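Local structure of DyP (Bjerkandera adusta, 3VXJ) at residues K23-F37 with F142-S155. The protein is a heme b peroxidase of the dye-decolorizing family, which probably uses hydrogen peroxide to oxidise dyes and phenolic compounds. Residues are numbered along the deposited sequence; the frame is centred on the assembly and turned at random.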
loop_
_atom_site.group_PDB
_atom_site.type_symbol
_atom_site.label_atom_id
_atom_site.label_comp_id
_atom_site.label_asym_id
_atom_site.label_seq_id
_atom_site.Cartn_x
_atom_site.Cartn_y
_atom_site.Cartn_z
ATOM N N LYS A 23 5.501 -4.729 -14.069
ATOM C CA LYS A 23 6.508 -5.432 -13.272
ATOM C C LYS A 23 7.205 -4.431 -12.371
ATOM O O LYS A 23 7.394 -3.279 -12.747
ATOM C CB LYS A 23 7.555 -6.103 -14.167
ATOM C CG LYS A 23 7.015 -6.897 -15.362
ATOM C CD LYS A 23 6.210 -8.114 -14.927
ATOM C CE LYS A 23 5.794 -8.926 -16.138
ATOM N NZ LYS A 23 4.976 -10.128 -15.785
ATOM N N GLU A 24 7.587 -4.854 -11.174
ATOM C CA GLU A 24 8.365 -3.968 -10.317
ATOM C C GLU A 24 9.334 -4.785 -9.488
ATOM O O GLU A 24 9.004 -5.908 -9.081
ATOM C CB GLU A 24 7.441 -3.143 -9.413
ATOM C CG GLU A 24 8.119 -2.002 -8.669
ATOM C CD GLU A 24 7.154 -1.208 -7.814
ATOM O OE1 GLU A 24 5.962 -1.578 -7.721
ATOM O OE2 GLU A 24 7.592 -0.213 -7.208
ATOM N N ARG A 25 10.524 -4.233 -9.255
ATOM C CA ARG A 25 11.529 -4.877 -8.415
ATOM C C ARG A 25 12.011 -3.907 -7.352
ATOM O O ARG A 25 12.267 -2.727 -7.623
ATOM C CB ARG A 25 12.715 -5.348 -9.252
ATOM C CG ARG A 25 13.781 -6.099 -8.441
ATOM C CD ARG A 25 14.815 -6.745 -9.343
ATOM N NE ARG A 25 14.220 -7.811 -10.137
ATOM C CZ ARG A 25 14.800 -8.374 -11.191
ATOM N NH1 ARG A 25 16.001 -7.970 -11.588
ATOM N NH2 ARG A 25 14.171 -9.340 -11.849
ATOM N N PHE A 26 12.116 -4.416 -6.133
ATOM C CA PHE A 26 12.630 -3.654 -5.012
ATOM C C PHE A 26 14.002 -4.235 -4.691
ATOM O O PHE A 26 14.115 -5.400 -4.294
ATOM C CB PHE A 26 11.692 -3.788 -3.816
ATOM C CG PHE A 26 10.301 -3.246 -4.064
ATOM C CD1 PHE A 26 9.973 -1.961 -3.654
ATOM C CD2 PHE A 26 9.337 -4.011 -4.729
ATOM C CE1 PHE A 26 8.697 -1.443 -3.887
ATOM C CE2 PHE A 26 8.058 -3.498 -4.969
ATOM C CZ PHE A 26 7.742 -2.218 -4.550
ATOM N N VAL A 27 15.044 -3.445 -4.937
ATOM C CA VAL A 27 16.422 -3.885 -4.710
ATOM C C VAL A 27 16.894 -3.255 -3.406
ATOM O O VAL A 27 17.161 -2.044 -3.340
ATOM C CB VAL A 27 17.368 -3.485 -5.872
ATOM C CG1 VAL A 27 18.771 -3.997 -5.603
ATOM C CG2 VAL A 27 16.860 -4.024 -7.218
ATOM N N PHE A 28 16.953 -4.073 -2.365
ATOM C CA PHE A 28 17.361 -3.626 -1.038
ATOM C C PHE A 28 18.868 -3.738 -0.920
ATOM O O PHE A 28 19.445 -4.744 -1.320
ATOM C CB PHE A 28 16.652 -4.441 0.053
ATOM C CG PHE A 28 15.150 -4.338 -0.007
ATOM C CD1 PHE A 28 14.487 -3.275 0.601
ATOM C CD2 PHE A 28 14.404 -5.267 -0.729
ATOM C CE1 PHE A 28 13.101 -3.165 0.524
ATOM C CE2 PHE A 28 13.026 -5.157 -0.815
ATOM C CZ PHE A 28 12.371 -4.112 -0.195
ATOM N N PHE A 29 19.502 -2.708 -0.377
ATOM C CA PHE A 29 20.953 -2.670 -0.355
ATOM C C PHE A 29 21.519 -2.129 0.947
ATOM O O PHE A 29 20.819 -1.473 1.739
ATOM C CB PHE A 29 21.495 -1.871 -1.558
ATOM C CG PHE A 29 21.164 -0.404 -1.518
ATOM C CD1 PHE A 29 22.042 0.502 -0.918
ATOM C CD2 PHE A 29 19.970 0.078 -2.051
ATOM C CE1 PHE A 29 21.742 1.850 -0.853
ATOM C CE2 PHE A 29 19.671 1.432 -2.001
ATOM C CZ PHE A 29 20.552 2.321 -1.392
ATOM N N GLN A 30 22.797 -2.434 1.148
ATOM C CA GLN A 30 23.644 -1.818 2.153
ATOM C C GLN A 30 24.711 -1.005 1.446
ATOM O O GLN A 30 25.202 -1.408 0.386
ATOM C CB GLN A 30 24.391 -2.882 2.949
ATOM C CG GLN A 30 23.609 -3.782 3.832
ATOM C CD GLN A 30 24.536 -4.720 4.600
ATOM O OE1 GLN A 30 25.596 -4.307 5.085
ATOM N NE2 GLN A 30 24.148 -5.986 4.704
ATOM N N VAL A 31 25.107 0.106 2.057
ATOM C CA VAL A 31 26.240 0.896 1.586
ATOM C C VAL A 31 27.530 0.343 2.197
ATOM O O VAL A 31 27.637 0.228 3.413
ATOM C CB VAL A 31 26.085 2.384 1.985
ATOM C CG1 VAL A 31 27.320 3.194 1.592
ATOM C CG2 VAL A 31 24.837 2.994 1.363
ATOM N N ASN A 32 28.497 0.008 1.344
ATOM C CA ASN A 32 29.804 -0.476 1.797
ATOM C C ASN A 32 30.849 0.624 1.908
ATOM O O ASN A 32 31.751 0.542 2.733
ATOM C CB ASN A 32 30.337 -1.558 0.855
ATOM C CG ASN A 32 29.437 -2.771 0.785
ATOM O OD1 ASN A 32 28.938 -3.260 1.801
ATOM N ND2 ASN A 32 29.237 -3.277 -0.422
ATOM N N ASP A 33 30.724 1.646 1.066
ATOM C CA ASP A 33 31.734 2.692 0.932
ATOM C C ASP A 33 30.966 3.971 0.612
ATOM O O ASP A 33 30.460 4.127 -0.498
ATOM C CB ASP A 33 32.710 2.297 -0.199
ATOM C CG ASP A 33 33.864 3.282 -0.404
ATOM O OD1 ASP A 33 33.701 4.509 -0.260
ATOM O OD2 ASP A 33 34.963 2.806 -0.769
ATOM N N ALA A 34 30.862 4.867 1.592
ATOM C CA ALA A 34 30.089 6.106 1.440
ATOM C C ALA A 34 30.594 6.998 0.307
ATOM O O ALA A 34 29.802 7.491 -0.493
ATOM C CB ALA A 34 30.040 6.882 2.753
ATOM N N THR A 35 31.906 7.189 0.223
ATOM C CA THR A 35 32.470 8.077 -0.801
ATOM C C THR A 35 32.175 7.547 -2.199
ATOM O O THR A 35 31.741 8.304 -3.072
ATOM C CB THR A 35 33.984 8.296 -0.596
ATOM O OG1 THR A 35 34.206 8.865 0.701
ATOM C CG2 THR A 35 34.553 9.246 -1.653
ATOM N N SER A 36 32.379 6.247 -2.398
ATOM C CA SER A 36 32.132 5.627 -3.696
ATOM C C SER A 36 30.640 5.592 -4.036
ATOM O O SER A 36 30.261 5.800 -5.190
ATOM C CB SER A 36 32.759 4.236 -3.756
ATOM O OG SER A 36 34.158 4.321 -3.527
ATOM N N PHE A 37 29.798 5.356 -3.032
ATOM C CA PHE A 37 28.355 5.406 -3.229
ATOM C C PHE A 37 27.881 6.786 -3.691
ATOM O O PHE A 37 27.067 6.889 -4.608
ATOM C CB PHE A 37 27.604 5.000 -1.957
ATOM C CG PHE A 37 26.118 5.028 -2.120
ATOM C CD1 PHE A 37 25.447 3.921 -2.626
ATOM C CD2 PHE A 37 25.392 6.175 -1.809
ATOM C CE1 PHE A 37 24.063 3.950 -2.791
ATOM C CE2 PHE A 37 24.014 6.211 -1.978
ATOM C CZ PHE A 37 23.354 5.092 -2.459
ATOM N N PHE A 142 27.137 1.308 -9.446
ATOM C CA PHE A 142 27.500 1.364 -8.030
ATOM C C PHE A 142 28.624 0.414 -7.656
ATOM O O PHE A 142 29.369 0.687 -6.714
ATOM C CB PHE A 142 26.270 1.154 -7.142
ATOM C CG PHE A 142 25.312 2.310 -7.179
ATOM C CD1 PHE A 142 25.397 3.325 -6.232
ATOM C CD2 PHE A 142 24.347 2.403 -8.176
ATOM C CE1 PHE A 142 24.529 4.415 -6.277
ATOM C CE2 PHE A 142 23.468 3.487 -8.226
ATOM C CZ PHE A 142 23.567 4.497 -7.276
ATOM N N GLY A 143 28.741 -0.697 -8.381
ATOM C CA GLY A 143 29.792 -1.675 -8.117
ATOM C C GLY A 143 29.796 -2.124 -6.670
ATOM O O GLY A 143 28.738 -2.309 -6.064
ATOM N N SER A 144 30.997 -2.256 -6.112
ATOM C CA SER A 144 31.160 -2.734 -4.742
ATOM C C SER A 144 30.854 -1.679 -3.671
ATOM O O SER A 144 30.989 -1.964 -2.483
ATOM C CB SER A 144 32.571 -3.289 -4.543
ATOM O OG SER A 144 33.526 -2.268 -4.722
ATOM N N SER A 145 30.431 -0.476 -4.076
ATOM C CA SER A 145 30.014 0.547 -3.106
ATOM C C SER A 145 28.739 0.137 -2.371
ATOM O O SER A 145 28.432 0.677 -1.314
ATOM C CB SER A 145 29.841 1.928 -3.753
ATOM O OG SER A 145 28.643 2.028 -4.515
ATOM N N ILE A 146 28.010 -0.819 -2.948
ATOM C CA ILE A 146 26.826 -1.400 -2.314
ATOM C C ILE A 146 26.869 -2.924 -2.326
ATOM O O ILE A 146 27.596 -3.541 -3.116
ATOM C CB ILE A 146 25.485 -0.945 -2.975
ATOM C CG1 ILE A 146 25.341 -1.498 -4.401
ATOM C CG2 ILE A 146 25.322 0.581 -2.904
ATOM C CD1 ILE A 146 24.009 -1.175 -5.065
ATOM N N THR A 147 26.094 -3.515 -1.421
ATOM C CA THR A 147 25.765 -4.934 -1.484
ATOM C C THR A 147 24.253 -5.025 -1.607
ATOM O O THR A 147 23.509 -4.426 -0.820
ATOM C CB THR A 147 26.247 -5.704 -0.237
ATOM O OG1 THR A 147 27.677 -5.675 -0.186
ATOM C CG2 THR A 147 25.791 -7.162 -0.276
ATOM N N GLN A 148 23.800 -5.755 -2.614
ATOM C CA GLN A 148 22.385 -6.002 -2.802
ATOM C C GLN A 148 22.009 -7.182 -1.908
ATOM O O GLN A 148 22.422 -8.321 -2.156
ATOM C CB GLN A 148 22.093 -6.255 -4.283
ATOM C CG GLN A 148 22.378 -5.019 -5.150
ATOM C CD GLN A 148 22.372 -5.291 -6.640
ATOM O OE1 GLN A 148 21.537 -6.040 -7.149
ATOM N NE2 GLN A 148 23.301 -4.664 -7.353
ATOM N N VAL A 149 21.272 -6.889 -0.839
ATOM C CA VAL A 149 20.981 -7.877 0.207
ATOM C C VAL A 149 19.718 -8.692 -0.071
ATOM O O VAL A 149 19.546 -9.791 0.473
ATOM C CB VAL A 149 20.939 -7.234 1.628
ATOM C CG1 VAL A 149 22.312 -6.662 1.991
ATOM C CG2 VAL A 149 19.862 -6.146 1.733
ATOM N N GLN A 150 18.841 -8.148 -0.915
ATOM C CA GLN A 150 17.614 -8.836 -1.317
ATOM C C GLN A 150 16.961 -8.084 -2.457
ATOM O O GLN A 150 16.982 -6.854 -2.488
ATOM C CB GLN A 150 16.638 -8.920 -0.136
ATOM C CG GLN A 150 15.259 -9.510 -0.441
ATOM C CD GLN A 150 15.299 -10.998 -0.686
ATOM O OE1 GLN A 150 15.704 -11.452 -1.756
ATOM N NE2 GLN A 150 14.868 -11.773 0.302
ATOM N N ALA A 151 16.385 -8.823 -3.393
ATOM C CA ALA A 151 15.505 -8.238 -4.392
ATOM C C ALA A 151 14.154 -8.925 -4.288
ATOM O O ALA A 151 14.082 -10.155 -4.270
ATOM C CB ALA A 151 16.089 -8.397 -5.775
ATOM N N LEU A 152 13.089 -8.132 -4.205
ATOM C CA LEU A 152 11.734 -8.664 -4.231
ATOM C C LEU A 152 11.068 -8.152 -5.487
ATOM O O LEU A 152 11.031 -6.938 -5.717
ATOM C CB LEU A 152 10.946 -8.251 -2.982
ATOM C CG LEU A 152 11.418 -8.784 -1.621
ATOM C CD1 LEU A 152 10.576 -8.220 -0.491
ATOM C CD2 LEU A 152 11.427 -10.313 -1.567
ATOM N N SER A 153 10.554 -9.071 -6.295
ATOM C CA SER A 153 9.971 -8.713 -7.580
ATOM C C SER A 153 8.501 -9.072 -7.631
ATOM O O SER A 153 8.085 -10.136 -7.151
ATOM C CB SER A 153 10.710 -9.393 -8.729
ATOM O OG SER A 153 12.082 -9.046 -8.724
ATOM N N GLY A 154 7.721 -8.167 -8.204
ATOM C CA GLY A 154 6.296 -8.377 -8.379
ATOM C C GLY A 154 5.845 -8.203 -9.816
ATOM O O GLY A 154 6.606 -7.757 -10.696
ATOM N N SER A 155 4.595 -8.580 -10.057
ATOM C CA SER A 155 3.993 -8.502 -11.373
ATOM C C SER A 155 2.486 -8.382 -11.241
ATOM O O SER A 155 1.869 -9.053 -10.393
ATOM C CB SER A 155 4.343 -9.741 -12.200
ATOM O OG SER A 155 4.074 -10.932 -11.481
#
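R25 and S153 face each other in a non-hydrogen-bonded pair of antiparallel strands 23-31 and 146-155. R25 runs CG anti to the backbone N (chi1 -177°) and then bends at chi3, which brings NE to S153 OG at 2.8 Å. The hydroxyl lies at the guanidinium edge, slightly out of its plane. R25 NH1 goes on to a salt bridge with D132. With an alanine here, S153 OG would probably lose this donor and D132 its charged mate.

At the far end, the side chains of N32 and T147 cross at about a right angle. N32 ND2 uses both its hydrogens, giving one to T147 OG1 at 2.9 Å and one to S144 O at 3.0 Å. Both acceptors lie in the amide plane, so the group is held against rotation. N32 N also donates to S145 O, where the strand gives way to the turn before helix 34-48.

Between these ends is a classic beta bulge, with V149 and Q150 both opposite F28. F28 O accepts from V149 N at 2.9 Å and only weakly from Q150 N. V149 packs CG2 against F28 CB, and its CG1 rests against Q30 NE2 at 3.3 Å. On the face of F28 and Q30, L152 CD1 meets F28 CE2 obliquely at 3.9 Å.

On the face of I146 and R25, I146 CG2 touches the ring edge of F37 at CD1, 3.4 Å away. The rings of F37 and F142 meet obliquely, with planes at 38°, joining helix 34-48 to the end of helix 128-142.

Strand 146-155 is an edge strand of a four-stranded antiparallel sheet, order 2-3-1-4, and 23-31 also pairs with 119-125. Helix 128-142 covers the R25 and Q148 face. F26, F28 and L152 face the second sheet, of like order, consistent with two ferredoxin-like halves of the DyP alpha+beta barrel.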